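Long-range contact in PKS (Streptomyces albus, PDB 4OQJ), which probably condenses acyl units as a ketosynthase of an "AT-less" type I polyketide synthase in the oxazolomycin pathway: residues D86-R97 and Y697-W705. Numbering follows the deposited sequence.
Sequences DKFDAGLFGITR and YPFERVRHW
Asp89 and Asp86 reach segment 697-705 by different first torsions: CG of Asp89 stands opposite its own N (chi1 -166°), turning the carboxylate to Glu700, whereas CG of Asp86 sits between N and C (chi1 63°), beside Arg703. The YPFxRxRxW sequence of 697-705 resembles the YPF-containing post-acyltransferase linker of type I polyketide synthases, which packs back on the ketosynthase; here it crosses the loop leading into helix 97-102. An isolated antiparallel bridge joins the backbones, with Lys87 and Arg703 as its non-hydrogen-bonded pair: His704 N donates to Asp86 O (3.1 Å) and Phe88 N to Val702 O (2.9 Å).

Both carboxylate oxygens of Asp89 are engaged. OD1 takes the N-H of Leu92 in an Asx motif, while Asp89 OD2 receives an almost straight bond from Glu700 N at 2.9 Å, arriving from above the carboxylate plane. A water links OD2 to Tyr697 OH, which also bonds to Asn472 N. Nearby, Leu92 CD2 lies over one face of the Tyr697 ring and at the edge of Phe699, 3.6 Å from its CE1.

At the other end, the extended Arg703 chain carries NH1 to Asp86 OD2, a 2.6 Å salt bridge with the two planes 62° apart. Lys87 NZ completes the network through Asp86 OD1 and is also paired with Asp84, which likewise binds Arg701.

His704 points CE1 at one face of the Arg97 guanidinium, over its centre, with the ring tilted rather than parallel. In the imidazole plane, one water lies 2.7 Å from His704 NE2 and also bonds to Ala90 N, and another lies 2.8 Å from His704 ND1 and also bonds to Arg97 O.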
loop_
_atom_site.group_PDB
_atom_site.type_symbol
_atom_site.label_atom_id
_atom_site.label_comp_id
_atom_site.label_asym_id
_atom_site.label_seq_id
_atom_site.Cartn_x
_atom_site.Cartn_y
_atom_site.Cartn_z
ATOM N N ASP A 86 -7.937 11.744 -23.211
ATOM C CA ASP A 86 -9.169 12.451 -22.877
ATOM C C ASP A 86 -10.445 11.637 -23.121
ATOM O O ASP A 86 -11.540 12.074 -22.758
ATOM C CB ASP A 86 -9.246 13.743 -23.695
ATOM C CG ASP A 86 -9.312 13.482 -25.202
ATOM O OD1 ASP A 86 -8.657 12.534 -25.683
ATOM O OD2 ASP A 86 -10.034 14.216 -25.906
ATOM N N LYS A 87 -10.310 10.475 -23.758
ATOM C CA LYS A 87 -11.476 9.666 -24.152
ATOM C C LYS A 87 -11.876 8.692 -23.050
ATOM O O LYS A 87 -11.018 8.152 -22.353
ATOM C CB LYS A 87 -11.184 8.897 -25.441
ATOM C CG LYS A 87 -10.685 9.772 -26.601
ATOM C CD LYS A 87 -11.705 10.823 -26.996
ATOM C CE LYS A 87 -11.331 11.518 -28.319
ATOM N NZ LYS A 87 -9.956 12.099 -28.288
ATOM N N PHE A 88 -13.177 8.470 -22.883
ATOM C CA PHE A 88 -13.668 7.590 -21.816
ATOM C C PHE A 88 -15.108 7.156 -22.059
ATOM O O PHE A 88 -15.988 7.982 -22.346
ATOM C CB PHE A 88 -13.532 8.301 -20.461
ATOM C CG PHE A 88 -14.057 7.522 -19.286
ATOM C CD1 PHE A 88 -13.422 6.369 -18.858
ATOM C CD2 PHE A 88 -15.163 7.982 -18.576
ATOM C CE1 PHE A 88 -13.886 5.663 -17.753
ATOM C CE2 PHE A 88 -15.649 7.288 -17.465
ATOM C CZ PHE A 88 -15.011 6.123 -17.051
ATOM N N ASP A 89 -15.346 5.850 -21.940
ATOM C CA ASP A 89 -16.670 5.282 -22.207
ATOM C C ASP A 89 -17.524 5.328 -20.947
ATOM O O ASP A 89 -17.720 4.315 -20.266
ATOM C CB ASP A 89 -16.550 3.846 -22.713
ATOM C CG ASP A 89 -17.856 3.317 -23.316
ATOM O OD1 ASP A 89 -18.964 3.840 -23.020
ATOM O OD2 ASP A 89 -17.766 2.358 -24.105
ATOM N N ALA A 90 -18.050 6.505 -20.656
ATOM C CA ALA A 90 -18.758 6.722 -19.406
ATOM C C ALA A 90 -20.018 5.868 -19.324
ATOM O O ALA A 90 -20.358 5.362 -18.257
ATOM C CB ALA A 90 -19.104 8.186 -19.251
ATOM N N GLY A 91 -20.698 5.696 -20.452
ATOM C CA GLY A 91 -21.924 4.911 -20.482
ATOM C C GLY A 91 -21.713 3.479 -20.015
ATOM O O GLY A 91 -22.517 2.925 -19.273
ATOM N N LEU A 92 -20.616 2.883 -20.458
ATOM C CA LEU A 92 -20.296 1.514 -20.106
ATOM C C LEU A 92 -20.168 1.363 -18.603
ATOM O O LEU A 92 -20.564 0.338 -18.035
ATOM C CB LEU A 92 -18.997 1.085 -20.781
ATOM C CG LEU A 92 -18.456 -0.278 -20.363
ATOM C CD1 LEU A 92 -19.392 -1.395 -20.801
ATOM C CD2 LEU A 92 -17.058 -0.472 -20.920
ATOM N N PHE A 93 -19.621 2.391 -17.951
ATOM C CA PHE A 93 -19.389 2.318 -16.512
ATOM C C PHE A 93 -20.488 3.008 -15.688
ATOM O O PHE A 93 -20.358 3.167 -14.479
ATOM C CB PHE A 93 -18.022 2.917 -16.191
ATOM C CG PHE A 93 -16.893 2.150 -16.791
ATOM C CD1 PHE A 93 -16.590 0.877 -16.336
ATOM C CD2 PHE A 93 -16.157 2.674 -17.841
ATOM C CE1 PHE A 93 -15.549 0.150 -16.899
ATOM C CE2 PHE A 93 -15.128 1.945 -18.409
ATOM C CZ PHE A 93 -14.824 0.683 -17.929
ATOM N N GLY A 94 -21.579 3.387 -16.334
ATOM C CA GLY A 94 -22.711 3.959 -15.619
ATOM C C GLY A 94 -22.380 5.297 -14.990
ATOM O O GLY A 94 -22.882 5.636 -13.924
ATOM N N ILE A 95 -21.525 6.057 -15.659
ATOM C CA ILE A 95 -21.070 7.355 -15.165
ATOM C C ILE A 95 -21.675 8.474 -16.018
ATOM O O ILE A 95 -21.682 8.386 -17.240
ATOM C CB ILE A 95 -19.528 7.421 -15.181
ATOM C CG1 ILE A 95 -18.964 6.444 -14.138
ATOM C CG2 ILE A 95 -19.024 8.831 -14.901
ATOM C CD1 ILE A 95 -17.464 6.213 -14.226
ATOM N N THR A 96 -22.197 9.517 -15.381
ATOM C CA THR A 96 -22.805 10.625 -16.117
ATOM C C THR A 96 -21.730 11.452 -16.803
ATOM O O THR A 96 -20.556 11.354 -16.448
ATOM C CB THR A 96 -23.597 11.548 -15.198
ATOM O OG1 THR A 96 -22.685 12.215 -14.326
ATOM C CG2 THR A 96 -24.600 10.758 -14.360
ATOM N N ARG A 97 -22.133 12.266 -17.774
ATOM C CA ARG A 97 -21.217 13.178 -18.451
ATOM C C ARG A 97 -20.544 14.137 -17.471
ATOM O O ARG A 97 -19.333 14.357 -17.540
ATOM C CB ARG A 97 -21.947 14.004 -19.514
ATOM C CG ARG A 97 -22.523 13.218 -20.672
ATOM C CD ARG A 97 -22.806 14.123 -21.872
ATOM N NE ARG A 97 -21.848 13.905 -22.962
ATOM C CZ ARG A 97 -20.685 14.542 -23.101
ATOM N NH1 ARG A 97 -20.302 15.461 -22.221
ATOM N NH2 ARG A 97 -19.897 14.259 -24.132
ATOM N N TYR A 697 -12.435 -4.792 -25.160
ATOM C CA TYR A 697 -13.631 -4.018 -25.474
ATOM C C TYR A 697 -13.329 -2.743 -26.282
ATOM O O TYR A 697 -12.353 -2.039 -25.999
ATOM C CB TYR A 697 -14.364 -3.643 -24.176
ATOM C CG TYR A 697 -15.750 -3.084 -24.429
ATOM C CD1 TYR A 697 -16.849 -3.928 -24.535
ATOM C CD2 TYR A 697 -15.957 -1.718 -24.593
ATOM C CE1 TYR A 697 -18.116 -3.430 -24.783
ATOM C CE2 TYR A 697 -17.232 -1.205 -24.836
ATOM C CZ TYR A 697 -18.309 -2.076 -24.933
ATOM O OH TYR A 697 -19.585 -1.594 -25.190
ATOM N N PRO A 698 -14.162 -2.447 -27.305
ATOM C CA PRO A 698 -13.952 -1.226 -28.096
ATOM C C PRO A 698 -14.620 -0.012 -27.440
ATOM O O PRO A 698 -15.681 0.447 -27.868
ATOM C CB PRO A 698 -14.589 -1.570 -29.438
ATOM C CG PRO A 698 -15.687 -2.514 -29.089
ATOM C CD PRO A 698 -15.186 -3.320 -27.910
ATOM N N PHE A 699 -13.983 0.498 -26.390
ATOM C CA PHE A 699 -14.525 1.601 -25.616
ATOM C C PHE A 699 -14.918 2.752 -26.517
ATOM O O PHE A 699 -14.176 3.106 -27.422
ATOM C CB PHE A 699 -13.505 2.086 -24.590
ATOM C CG PHE A 699 -13.081 1.029 -23.618
ATOM C CD1 PHE A 699 -13.911 0.656 -22.573
ATOM C CD2 PHE A 699 -11.854 0.406 -23.755
ATOM C CE1 PHE A 699 -13.509 -0.314 -21.657
ATOM C CE2 PHE A 699 -11.457 -0.567 -22.864
ATOM C CZ PHE A 699 -12.273 -0.929 -21.821
ATOM N N GLU A 700 -16.082 3.343 -26.278
ATOM C CA GLU A 700 -16.512 4.462 -27.109
ATOM C C GLU A 700 -15.576 5.638 -26.885
ATOM O O GLU A 700 -15.292 5.987 -25.743
ATOM C CB GLU A 700 -17.960 4.862 -26.795
ATOM C CG GLU A 700 -18.569 5.777 -27.859
ATOM C CD GLU A 700 -20.083 5.704 -27.911
ATOM O OE1 GLU A 700 -20.625 4.578 -27.894
ATOM O OE2 GLU A 700 -20.725 6.775 -27.979
ATOM N N ARG A 701 -15.080 6.238 -27.962
ATOM C CA ARG A 701 -14.153 7.370 -27.830
ATOM C C ARG A 701 -14.881 8.696 -27.620
ATOM O O ARG A 701 -14.881 9.556 -28.506
ATOM C CB ARG A 701 -13.256 7.497 -29.065
ATOM C CG ARG A 701 -12.327 6.331 -29.320
ATOM C CD ARG A 701 -11.662 6.459 -30.696
ATOM N NE ARG A 701 -10.745 7.600 -30.777
ATOM C CZ ARG A 701 -11.048 8.798 -31.274
ATOM N NH1 ARG A 701 -12.257 9.053 -31.761
ATOM N NH2 ARG A 701 -10.127 9.752 -31.291
ATOM N N VAL A 702 -15.493 8.863 -26.453
ATOM C CA VAL A 702 -16.165 10.112 -26.104
ATOM C C VAL A 702 -15.227 11.010 -25.304
ATOM O O VAL A 702 -14.653 10.598 -24.291
ATOM C CB VAL A 702 -17.454 9.842 -25.284
ATOM C CG1 VAL A 702 -18.233 11.131 -25.048
ATOM C CG2 VAL A 702 -18.313 8.823 -25.975
ATOM N N ARG A 703 -15.058 12.246 -25.755
ATOM C CA ARG A 703 -14.209 13.194 -25.045
ATOM C C ARG A 703 -14.886 13.755 -23.795
ATOM O O ARG A 703 -16.012 14.231 -23.845
ATOM C CB ARG A 703 -13.808 14.334 -25.969
ATOM C CG ARG A 703 -12.993 15.424 -25.284
ATOM C CD ARG A 703 -12.582 16.467 -26.312
ATOM N NE ARG A 703 -11.974 17.661 -25.724
ATOM C CZ ARG A 703 -10.677 17.802 -25.470
ATOM N NH1 ARG A 703 -9.825 16.808 -25.706
ATOM N NH2 ARG A 703 -10.229 18.938 -24.963
ATOM N N HIS A 704 -14.190 13.662 -22.670
ATOM C CA HIS A 704 -14.622 14.268 -21.421
ATOM C C HIS A 704 -13.453 15.063 -20.902
ATOM O O HIS A 704 -12.436 14.490 -20.501
ATOM C CB HIS A 704 -15.065 13.215 -20.398
ATOM C CG HIS A 704 -16.168 12.330 -20.885
ATOM N ND1 HIS A 704 -17.498 12.681 -20.794
ATOM C CD2 HIS A 704 -16.139 11.117 -21.482
ATOM C CE1 HIS A 704 -18.242 11.719 -21.314
ATOM N NE2 HIS A 704 -17.442 10.759 -21.740
ATOM N N TRP A 705 -13.590 16.384 -20.917
ATOM C CA TRP A 705 -12.474 17.258 -20.604
ATOM C C TRP A 705 -12.969 18.597 -20.073
ATOM O O TRP A 705 -13.681 19.319 -20.757
ATOM C CB TRP A 705 -11.614 17.460 -21.844
ATOM C CG TRP A 705 -10.253 17.957 -21.548
ATOM C CD1 TRP A 705 -9.810 19.248 -21.625
ATOM C CD2 TRP A 705 -9.137 17.173 -21.127
ATOM N NE1 TRP A 705 -8.485 19.312 -21.274
ATOM C CE2 TRP A 705 -8.048 18.048 -20.962
ATOM C CE3 TRP A 705 -8.952 15.810 -20.872
ATOM C CZ2 TRP A 705 -6.795 17.608 -20.557
ATOM C CZ3 TRP A 705 -7.707 15.376 -20.466
ATOM C CH2 TRP A 705 -6.646 16.270 -20.315
HETATM O O HOH W 1 -19.743 1.122 -25.499
HETATM O O HOH W 2 -19.128 8.803 -22.595
HETATM O O HOH W 3 -18.347 15.316 -20.223
#